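Local coordinates for protein nucleoside permease NupG (PDB 7DLA) that carries purine and pyrimidine nucleosides across the bacterial inner membrane, driven by the proton motive force, at residues G41-V52 with N354-I363; E223-F234 with W291-A299. The protein carries 1 engineered substitution. All coordinates share one frame; numbering follows the deposited sequence.

From the N terminus, the chain first passes through residues 41-52, on the second transmembrane helix, whose partner 354-363 does not come until some 300 residues later, on the eleventh. Interaction 1 thus closes a very long loop and joins the N-terminal and C-terminal six-helix halves of this major facilitator. Within that loop the chain runs through 223-234 of the seventh helix and, after 56 intervening residues, through 291-299 of the ninth. Interaction 2, between two helices of the C-terminal half, closes a shorter loop held wholly within the longer one, so the two nest without crossing. Their centres lie about 17 Å apart, yet they touch: Met229 packs against Tyr44 and Gly362, and Phe230 against Gly41.

Interaction 1: G41-V52 with N354-I363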
loop_
_atom_site.group_PDB
_atom_site.type_symbol
_atom_site.label_atom_id
_atom_site.label_comp_id
_atom_site.label_asym_id
_atom_site.label_seq_id
_atom_site.Cartn_x
_atom_site.Cartn_y
_atom_site.Cartn_z
ATOM N N GLY A 41 -13.290 -5.563 -4.062
ATOM C CA GLY A 41 -12.315 -4.901 -4.920
ATOM C C GLY A 41 -12.648 -3.438 -5.142
ATOM O O GLY A 41 -11.757 -2.586 -5.171
ATOM N N ALA A 42 -13.942 -3.115 -5.267
ATOM C CA ALA A 42 -14.347 -1.717 -5.377
ATOM C C ALA A 42 -14.286 -0.987 -4.044
ATOM O O ALA A 42 -14.322 0.246 -4.035
ATOM C CB ALA A 42 -15.746 -1.618 -5.956
ATOM N N VAL A 43 -14.233 -1.703 -2.922
ATOM C CA VAL A 43 -14.026 -1.028 -1.640
ATOM C C VAL A 43 -12.554 -0.655 -1.477
ATOM O O VAL A 43 -12.227 0.481 -1.116
ATOM C CB VAL A 43 -14.578 -1.885 -0.454
ATOM C CG1 VAL A 43 -13.897 -1.584 0.873
ATOM C CG2 VAL A 43 -16.060 -1.619 -0.262
ATOM N N TYR A 44 -11.647 -1.551 -1.856
ATOM C CA TYR A 44 -10.214 -1.256 -1.807
ATOM C C TYR A 44 -9.782 -0.310 -2.935
ATOM O O TYR A 44 -8.719 0.312 -2.841
ATOM C CB TYR A 44 -9.437 -2.559 -1.917
ATOM C CG TYR A 44 -9.171 -3.375 -0.653
ATOM C CD1 TYR A 44 -8.798 -2.806 0.564
ATOM C CD2 TYR A 44 -9.333 -4.758 -0.687
ATOM C CE1 TYR A 44 -8.572 -3.631 1.722
ATOM C CE2 TYR A 44 -9.131 -5.567 0.438
ATOM C CZ TYR A 44 -8.747 -5.015 1.625
ATOM O OH TYR A 44 -8.542 -5.879 2.672
ATOM N N SER A 45 -10.592 -0.176 -3.994
ATOM C CA SER A 45 -10.321 0.818 -5.029
ATOM C C SER A 45 -10.307 2.249 -4.468
ATOM O O SER A 45 -9.647 3.145 -5.021
ATOM C CB SER A 45 -11.360 0.669 -6.130
ATOM O OG SER A 45 -12.631 1.125 -5.697
ATOM N N SER A 46 -11.035 2.491 -3.377
ATOM C CA SER A 46 -11.193 3.858 -2.883
ATOM C C SER A 46 -9.852 4.438 -2.449
ATOM O O SER A 46 -9.613 5.642 -2.596
ATOM C CB SER A 46 -12.211 3.895 -1.742
ATOM O OG SER A 46 -12.072 2.768 -0.901
ATOM N N LEU A 47 -8.979 3.605 -1.878
ATOM C CA LEU A 47 -7.599 4.020 -1.645
ATOM C C LEU A 47 -7.028 4.725 -2.865
ATOM O O LEU A 47 -6.489 5.828 -2.755
ATOM C CB LEU A 47 -6.750 2.806 -1.269
ATOM C CG LEU A 47 -7.198 2.037 -0.021
ATOM C CD1 LEU A 47 -7.662 0.616 -0.324
ATOM C CD2 LEU A 47 -6.070 2.004 0.980
ATOM N N GLY A 48 -7.166 4.104 -4.042
ATOM C CA GLY A 48 -6.692 4.716 -5.274
ATOM C C GLY A 48 -7.407 6.012 -5.591
ATOM O O GLY A 48 -6.768 7.023 -5.876
ATOM N N ILE A 49 -8.744 5.998 -5.574
ATOM C CA ILE A 49 -9.464 7.251 -5.850
ATOM C C ILE A 49 -8.929 8.386 -4.988
ATOM O O ILE A 49 -8.641 9.476 -5.487
ATOM C CB ILE A 49 -10.997 7.143 -5.684
ATOM C CG1 ILE A 49 -11.679 6.119 -6.616
ATOM C CG2 ILE A 49 -11.633 8.523 -5.806
ATOM C CD1 ILE A 49 -11.992 4.772 -6.036
ATOM N N ALA A 50 -8.824 8.162 -3.682
ATOM C CA ALA A 50 -8.298 9.181 -2.784
ATOM C C ALA A 50 -6.852 9.518 -3.106
ATOM O O ALA A 50 -6.424 10.669 -2.954
ATOM C CB ALA A 50 -8.400 8.694 -1.347
ATOM N N ALA A 51 -6.079 8.514 -3.519
ATOM C CA ALA A 51 -4.637 8.682 -3.621
ATOM C C ALA A 51 -4.277 9.522 -4.828
ATOM O O ALA A 51 -3.278 10.247 -4.815
ATOM C CB ALA A 51 -3.952 7.320 -3.691
ATOM N N VAL A 52 -5.075 9.444 -5.881
ATOM C CA VAL A 52 -4.693 10.148 -7.091
ATOM C C VAL A 52 -4.646 11.655 -6.863
ATOM O O VAL A 52 -3.771 12.337 -7.405
ATOM C CB VAL A 52 -5.624 9.777 -8.245
ATOM C CG1 VAL A 52 -5.718 8.273 -8.370
ATOM C CG2 VAL A 52 -6.960 10.394 -8.033
ATOM N N ASN A 354 0.261 3.907 -8.345
ATOM C CA ASN A 354 -0.425 3.566 -7.103
ATOM C C ASN A 354 -1.833 4.121 -6.999
ATOM O O ASN A 354 -2.596 3.646 -6.157
ATOM C CB ASN A 354 0.361 4.073 -5.887
ATOM C CG ASN A 354 1.685 3.385 -5.720
ATOM O OD1 ASN A 354 2.369 3.097 -6.699
ATOM N ND2 ASN A 354 2.061 3.109 -4.474
ATOM N N GLY A 355 -2.185 5.137 -7.777
ATOM C CA GLY A 355 -3.557 5.607 -7.766
ATOM C C GLY A 355 -4.369 4.877 -8.817
ATOM O O GLY A 355 -5.261 4.081 -8.502
ATOM N N PHE A 356 -4.002 5.110 -10.081
ATOM C CA PHE A 356 -4.707 4.523 -11.219
ATOM C C PHE A 356 -4.454 3.025 -11.312
ATOM O O PHE A 356 -5.379 2.242 -11.558
ATOM C CB PHE A 356 -4.257 5.226 -12.490
ATOM C CG PHE A 356 -4.563 6.682 -12.486
ATOM C CD1 PHE A 356 -5.875 7.122 -12.404
ATOM C CD2 PHE A 356 -3.527 7.623 -12.470
ATOM C CE1 PHE A 356 -6.159 8.476 -12.372
ATOM C CE2 PHE A 356 -3.794 8.985 -12.431
ATOM C CZ PHE A 356 -5.115 9.414 -12.379
ATOM N N GLY A 357 -3.194 2.614 -11.158
ATOM C CA GLY A 357 -2.918 1.203 -10.977
ATOM C C GLY A 357 -3.812 0.593 -9.922
ATOM O O GLY A 357 -4.370 -0.486 -10.121
ATOM N N CYS A 358 -4.008 1.305 -8.800
ATOM C CA CYS A 358 -4.825 0.767 -7.717
ATOM C C CYS A 358 -6.273 0.642 -8.138
ATOM O O CYS A 358 -6.879 -0.415 -7.974
ATOM C CB CYS A 358 -4.723 1.638 -6.463
ATOM S SG CYS A 358 -5.405 0.942 -4.875
ATOM N N ILE A 359 -6.869 1.725 -8.629
ATOM C CA ILE A 359 -8.276 1.655 -9.001
ATOM C C ILE A 359 -8.505 0.533 -9.995
ATOM O O ILE A 359 -9.384 -0.326 -9.808
ATOM C CB ILE A 359 -8.762 3.004 -9.544
ATOM C CG1 ILE A 359 -8.249 4.131 -8.657
ATOM C CG2 ILE A 359 -10.250 3.013 -9.629
ATOM C CD1 ILE A 359 -8.318 5.490 -9.281
ATOM N N LEU A 360 -7.691 0.496 -11.048
ATOM C CA LEU A 360 -7.905 -0.498 -12.088
ATOM C C LEU A 360 -7.716 -1.909 -11.534
ATOM O O LEU A 360 -8.588 -2.777 -11.701
ATOM C CB LEU A 360 -6.985 -0.213 -13.271
ATOM C CG LEU A 360 -6.550 -1.383 -14.147
ATOM C CD1 LEU A 360 -7.708 -1.868 -14.983
ATOM C CD2 LEU A 360 -5.410 -0.927 -15.064
ATOM N N GLY A 361 -6.608 -2.145 -10.822
ATOM C CA GLY A 361 -6.382 -3.455 -10.230
ATOM C C GLY A 361 -7.465 -3.867 -9.248
ATOM O O GLY A 361 -7.995 -4.976 -9.319
ATOM N N GLY A 362 -7.789 -2.998 -8.299
ATOM C CA GLY A 362 -8.812 -3.300 -7.322
ATOM C C GLY A 362 -10.093 -3.778 -7.958
ATOM O O GLY A 362 -10.568 -4.887 -7.665
ATOM N N ILE A 363 -10.634 -2.966 -8.873
ATOM C CA ILE A 363 -11.892 -3.327 -9.529
ATOM C C ILE A 363 -11.755 -4.632 -10.315
ATOM O O ILE A 363 -12.564 -5.561 -10.164
ATOM C CB ILE A 363 -12.371 -2.175 -10.427
ATOM C CG1 ILE A 363 -13.098 -1.112 -9.598
ATOM C CG2 ILE A 363 -13.216 -2.702 -11.590
ATOM C CD1 ILE A 363 -13.869 -0.135 -10.455
#
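Gly41 meets Gly362, and Gly48 meets Gly355, in a glycine-lined antiparallel helix pair. The second and eleventh transmembrane helices pack together at the interface between the two halves of the major facilitator fold; their segment axes approach to 7.4 Å, with 166° between their directions. Gly41 and Gly48, and likewise Gly355 and Gly362, are seven residues, about two turns, apart and share a helix face. Lacking side chains, they let backbones touch: Gly41 CA lies 3.3 Å from Gly362 O, and Gly48 CA 3.6 Å from Gly355 O, as CA-H...O contacts. Between them Cys358, small enough for the narrow gap, lays SG 3.7 Å from Gly48 N. Ile359 is a knob in the hole formed by Ser45, Gly48, Ile49 and Val52, its CG1 lying over the Gly48-Ile49 backbone, 3.6 Å from Ile49 N. Ser45 turns its hydroxyl back to its own helix, OG bonding Ala42 O from above the carbonyl plane. Farther out, Tyr44 OH is bonded to Gly26 N and Leu22 O, and Met351 packs on Val52 and Phe356. With CG1 anti to its carbonyl carbon (chi1 -51°), Val52 holds that methyl over one face of the Phe356 ring, 4.2 Å from the centroid.

Interaction 2: E223-F234 with W291-A299; sequences ELQITNMFGNTF and WILRFALFA
Thr227 receives Arg294 on its hydroxyl: NH2 donates to OG1 at 2.5 Å, with OG1 tilted 21° from the guanidinium plane, and NE adds a weak bond at 3.1 Å. Swinging OG1 anti to the backbone N (chi1 159°) carries it to the guanidinium edge. Arginine suits this buried place because NH1 also finds Ser314 OG, and NH2 Ser260 OG. Glu223 OE2 is hydrogen-bonded to Ser391 OG and also lies 3.4 Å from Trp291 CB, at the edge of the Phe295 ring. In the C-terminal six-helix half of the major facilitator fold, the seventh transmembrane helix is interrupted at 223-225; its continuation 226-234 runs nearly parallel to 291-299 of the ninth, the segment axes 12.2 Å apart, so long and aromatic residues span the distance. Trp291 does so with its indole, one face under Glu223 O, CZ2 3.4 Å from Leu224 CD2 and its edge against Thr227 CG2. Replacing the indole with an alanine side chain would probably leave a gap beside Leu224 CD2 and the Thr227 methyl without its neighbour. Phe298 lies between Arg294 NE over one face and Phe234 CE2 over the other; the phenyl rings, nearly parallel but slid apart and barely overlapping, centroids 5.2 Å apart, each meet Trp384 edge-to-face.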
loop_
_atom_site.group_PDB
_atom_site.type_symbol
_atom_site.label_atom_id
_atom_site.label_comp_id
_atom_site.label_asym_id
_atom_site.label_seq_id
_atom_site.Cartn_x
_atom_site.Cartn_y
_atom_site.Cartn_z
ATOM N N GLU A 223 -1.482 -4.882 -10.335
ATOM C CA GLU A 223 -1.396 -6.103 -9.541
ATOM C C GLU A 223 -0.592 -5.939 -8.252
ATOM O O GLU A 223 -0.264 -6.939 -7.607
ATOM C CB GLU A 223 -0.817 -7.268 -10.343
ATOM C CG GLU A 223 0.691 -7.245 -10.498
ATOM C CD GLU A 223 1.124 -8.020 -11.699
ATOM O OE1 GLU A 223 0.308 -8.104 -12.628
ATOM O OE2 GLU A 223 2.259 -8.543 -11.731
ATOM N N LEU A 224 -0.268 -4.713 -7.851
ATOM C CA LEU A 224 0.661 -4.555 -6.731
ATOM C C LEU A 224 0.051 -5.006 -5.408
ATOM O O LEU A 224 0.740 -5.628 -4.591
ATOM C CB LEU A 224 1.138 -3.105 -6.632
ATOM C CG LEU A 224 2.340 -2.723 -7.493
ATOM C CD1 LEU A 224 2.698 -1.294 -7.234
ATOM C CD2 LEU A 224 3.517 -3.614 -7.172
ATOM N N GLN A 225 -1.197 -4.611 -5.150
ATOM C CA GLN A 225 -1.868 -4.866 -3.846
ATOM C C GLN A 225 -2.774 -6.097 -3.845
ATOM O O GLN A 225 -3.284 -6.416 -2.786
ATOM C CB GLN A 225 -2.780 -3.690 -3.523
ATOM C CG GLN A 225 -2.244 -2.366 -4.019
ATOM C CD GLN A 225 -1.286 -1.796 -3.013
ATOM O OE1 GLN A 225 -0.965 -2.432 -2.022
ATOM N NE2 GLN A 225 -0.812 -0.595 -3.269
ATOM N N ILE A 226 -2.918 -6.787 -4.970
ATOM C CA ILE A 226 -3.831 -7.960 -5.110
ATOM C C ILE A 226 -3.602 -8.960 -3.989
ATOM O O ILE A 226 -4.558 -9.417 -3.410
ATOM C CB ILE A 226 -3.618 -8.642 -6.464
ATOM C CG1 ILE A 226 -4.192 -7.811 -7.602
ATOM C CG2 ILE A 226 -4.215 -10.029 -6.444
ATOM C CD1 ILE A 226 -4.179 -8.543 -8.880
ATOM N N THR A 227 -2.346 -9.286 -3.733
ATOM C CA THR A 227 -1.936 -10.213 -2.661
ATOM C C THR A 227 -2.374 -9.632 -1.312
ATOM O O THR A 227 -2.883 -10.376 -0.486
ATOM C CB THR A 227 -0.425 -10.371 -2.800
ATOM O OG1 THR A 227 0.144 -10.821 -1.580
ATOM C CG2 THR A 227 0.216 -9.058 -3.178
ATOM N N ASN A 228 -2.241 -8.320 -1.139
ATOM C CA ASN A 228 -2.610 -7.628 0.117
ATOM C C ASN A 228 -4.124 -7.482 0.211
ATOM O O ASN A 228 -4.598 -7.224 1.296
ATOM C CB ASN A 228 -1.947 -6.258 0.205
ATOM C CG ASN A 228 -0.452 -6.343 0.391
ATOM O OD1 ASN A 228 0.058 -7.351 0.850
ATOM N ND2 ASN A 228 0.253 -5.288 0.035
ATOM N N MET A 229 -4.843 -7.600 -0.896
ATOM C CA MET A 229 -6.313 -7.480 -0.820
ATOM C C MET A 229 -6.929 -8.850 -0.566
ATOM O O MET A 229 -7.850 -8.926 0.204
ATOM C CB MET A 229 -6.897 -6.946 -2.126
ATOM C CG MET A 229 -6.529 -5.529 -2.441
ATOM S SD MET A 229 -7.329 -4.965 -3.943
ATOM C CE MET A 229 -6.314 -5.803 -5.151
ATOM N N PHE A 230 -6.396 -9.915 -1.142
ATOM C CA PHE A 230 -7.120 -11.163 -0.971
ATOM C C PHE A 230 -6.281 -12.306 -0.437
ATOM O O PHE A 230 -6.755 -13.439 -0.455
ATOM C CB PHE A 230 -7.771 -11.621 -2.284
ATOM C CG PHE A 230 -8.739 -10.632 -2.865
ATOM C CD1 PHE A 230 -10.072 -10.642 -2.477
ATOM C CD2 PHE A 230 -8.326 -9.732 -3.839
ATOM C CE1 PHE A 230 -10.961 -9.737 -3.019
ATOM C CE2 PHE A 230 -9.206 -8.826 -4.382
ATOM C CZ PHE A 230 -10.518 -8.818 -3.973
ATOM N N GLY A 231 -5.056 -12.072 0.021
ATOM C CA GLY A 231 -4.233 -13.189 0.440
ATOM C C GLY A 231 -4.724 -13.760 1.749
ATOM O O GLY A 231 -4.698 -14.975 1.971
ATOM N N ASN A 232 -5.218 -12.889 2.617
ATOM C CA ASN A 232 -5.781 -13.356 3.864
ATOM C C ASN A 232 -7.070 -14.130 3.594
ATOM O O ASN A 232 -7.345 -15.147 4.248
ATOM C CB ASN A 232 -6.018 -12.152 4.772
ATOM C CG ASN A 232 -6.669 -12.523 6.060
ATOM O OD1 ASN A 232 -7.883 -12.698 6.150
ATOM N ND2 ASN A 232 -5.849 -12.618 7.103
ATOM N N THR A 233 -7.863 -13.676 2.604
ATOM C CA THR A 233 -9.078 -14.400 2.219
ATOM C C THR A 233 -8.748 -15.729 1.570
ATOM O O THR A 233 -9.463 -16.712 1.774
ATOM C CB THR A 233 -9.947 -13.558 1.282
ATOM O OG1 THR A 233 -10.079 -12.226 1.801
ATOM C CG2 THR A 233 -11.321 -14.166 1.138
ATOM N N PHE A 234 -7.655 -15.784 0.817
ATOM C CA PHE A 234 -7.225 -17.035 0.213
ATOM C C PHE A 234 -6.731 -18.015 1.273
ATOM O O PHE A 234 -6.974 -19.221 1.167
ATOM C CB PHE A 234 -6.172 -16.745 -0.863
ATOM C CG PHE A 234 -5.228 -17.882 -1.127
ATOM C CD1 PHE A 234 -5.676 -19.042 -1.742
ATOM C CD2 PHE A 234 -3.910 -17.824 -0.707
ATOM C CE1 PHE A 234 -4.814 -20.107 -1.975
ATOM C CE2 PHE A 234 -3.036 -18.883 -0.945
ATOM C CZ PHE A 234 -3.488 -20.025 -1.572
ATOM N N TRP A 291 6.939 -11.199 -9.486
ATOM C CA TRP A 291 5.481 -11.273 -9.371
ATOM C C TRP A 291 4.935 -12.581 -9.936
ATOM O O TRP A 291 3.993 -13.170 -9.376
ATOM C CB TRP A 291 4.805 -10.084 -10.053
ATOM C CG TRP A 291 4.783 -8.854 -9.214
ATOM C CD1 TRP A 291 5.476 -7.695 -9.417
ATOM C CD2 TRP A 291 4.058 -8.680 -7.983
ATOM N NE1 TRP A 291 5.195 -6.793 -8.401
ATOM C CE2 TRP A 291 4.334 -7.380 -7.512
ATOM C CE3 TRP A 291 3.193 -9.498 -7.240
ATOM C CZ2 TRP A 291 3.780 -6.880 -6.330
ATOM C CZ3 TRP A 291 2.639 -8.996 -6.058
ATOM C CH2 TRP A 291 2.935 -7.701 -5.617
ATOM N N ILE A 292 5.493 -13.034 -11.060
ATOM C CA ILE A 292 5.119 -14.338 -11.603
ATOM C C ILE A 292 5.279 -15.392 -10.528
ATOM O O ILE A 292 4.327 -16.109 -10.184
ATOM C CB ILE A 292 5.985 -14.697 -12.823
ATOM C CG1 ILE A 292 5.872 -13.640 -13.915
ATOM C CG2 ILE A 292 5.605 -16.095 -13.343
ATOM C CD1 ILE A 292 6.787 -13.908 -15.079
ATOM N N LEU A 293 6.512 -15.498 -10.009
ATOM C CA LEU A 293 6.809 -16.504 -8.989
ATOM C C LEU A 293 5.861 -16.407 -7.797
ATOM O O LEU A 293 5.393 -17.427 -7.271
ATOM C CB LEU A 293 8.233 -16.349 -8.509
ATOM C CG LEU A 293 9.349 -17.068 -9.213
ATOM C CD1 LEU A 293 10.576 -16.226 -8.985
ATOM C CD2 LEU A 293 9.528 -18.417 -8.564
ATOM N N ARG A 294 5.575 -15.186 -7.356
ATOM C CA ARG A 294 4.692 -14.968 -6.220
ATOM C C ARG A 294 3.331 -15.608 -6.482
ATOM O O ARG A 294 2.907 -16.524 -5.757
ATOM C CB ARG A 294 4.577 -13.456 -5.983
ATOM C CG ARG A 294 4.194 -12.935 -4.595
ATOM C CD ARG A 294 2.766 -13.258 -4.188
ATOM N NE ARG A 294 2.351 -12.517 -2.992
ATOM C CZ ARG A 294 2.697 -12.770 -1.734
ATOM N NH1 ARG A 294 3.499 -13.790 -1.437
ATOM N NH2 ARG A 294 2.229 -11.978 -0.774
ATOM N N PHE A 295 2.655 -15.165 -7.553
ATOM C CA PHE A 295 1.323 -15.694 -7.851
ATOM C C PHE A 295 1.363 -17.195 -8.157
ATOM O O PHE A 295 0.438 -17.931 -7.794
ATOM C CB PHE A 295 0.705 -14.942 -9.022
ATOM C CG PHE A 295 0.437 -13.481 -8.750
ATOM C CD1 PHE A 295 -0.396 -13.084 -7.722
ATOM C CD2 PHE A 295 0.991 -12.499 -9.575
ATOM C CE1 PHE A 295 -0.658 -11.738 -7.492
ATOM C CE2 PHE A 295 0.735 -11.154 -9.351
ATOM C CZ PHE A 295 -0.091 -10.777 -8.298
ATOM N N ALA A 296 2.425 -17.672 -8.818
ATOM C CA ALA A 296 2.564 -19.103 -9.080
ATOM C C ALA A 296 2.647 -19.905 -7.785
ATOM O O ALA A 296 2.047 -20.981 -7.675
ATOM C CB ALA A 296 3.801 -19.356 -9.933
ATOM N N LEU A 297 3.385 -19.396 -6.795
ATOM C CA LEU A 297 3.532 -20.115 -5.534
ATOM C C LEU A 297 2.243 -20.089 -4.690
ATOM O O LEU A 297 1.956 -21.045 -3.947
ATOM C CB LEU A 297 4.727 -19.540 -4.774
ATOM C CG LEU A 297 6.105 -19.943 -5.286
ATOM C CD1 LEU A 297 7.151 -19.235 -4.516
ATOM C CD2 LEU A 297 6.340 -21.429 -5.152
ATOM N N PHE A 298 1.474 -18.997 -4.784
ATOM C CA PHE A 298 0.129 -18.946 -4.206
ATOM C C PHE A 298 -0.803 -19.966 -4.843
ATOM O O PHE A 298 -1.634 -20.570 -4.154
ATOM C CB PHE A 298 -0.427 -17.538 -4.384
ATOM C CG PHE A 298 -0.362 -16.697 -3.162
ATOM C CD1 PHE A 298 0.768 -16.684 -2.372
ATOM C CD2 PHE A 298 -1.376 -15.780 -2.898
ATOM C CE1 PHE A 298 0.831 -15.867 -1.269
ATOM C CE2 PHE A 298 -1.312 -14.944 -1.815
ATOM C CZ PHE A 298 -0.211 -14.987 -0.997
ATOM N N ALA A 299 -0.697 -20.143 -6.168
ATOM C CA ALA A 299 -1.539 -21.081 -6.904
ATOM C C ALA A 299 -1.355 -22.528 -6.458
ATOM O O ALA A 299 -2.314 -23.301 -6.483
ATOM C CB ALA A 299 -1.259 -20.961 -8.392
#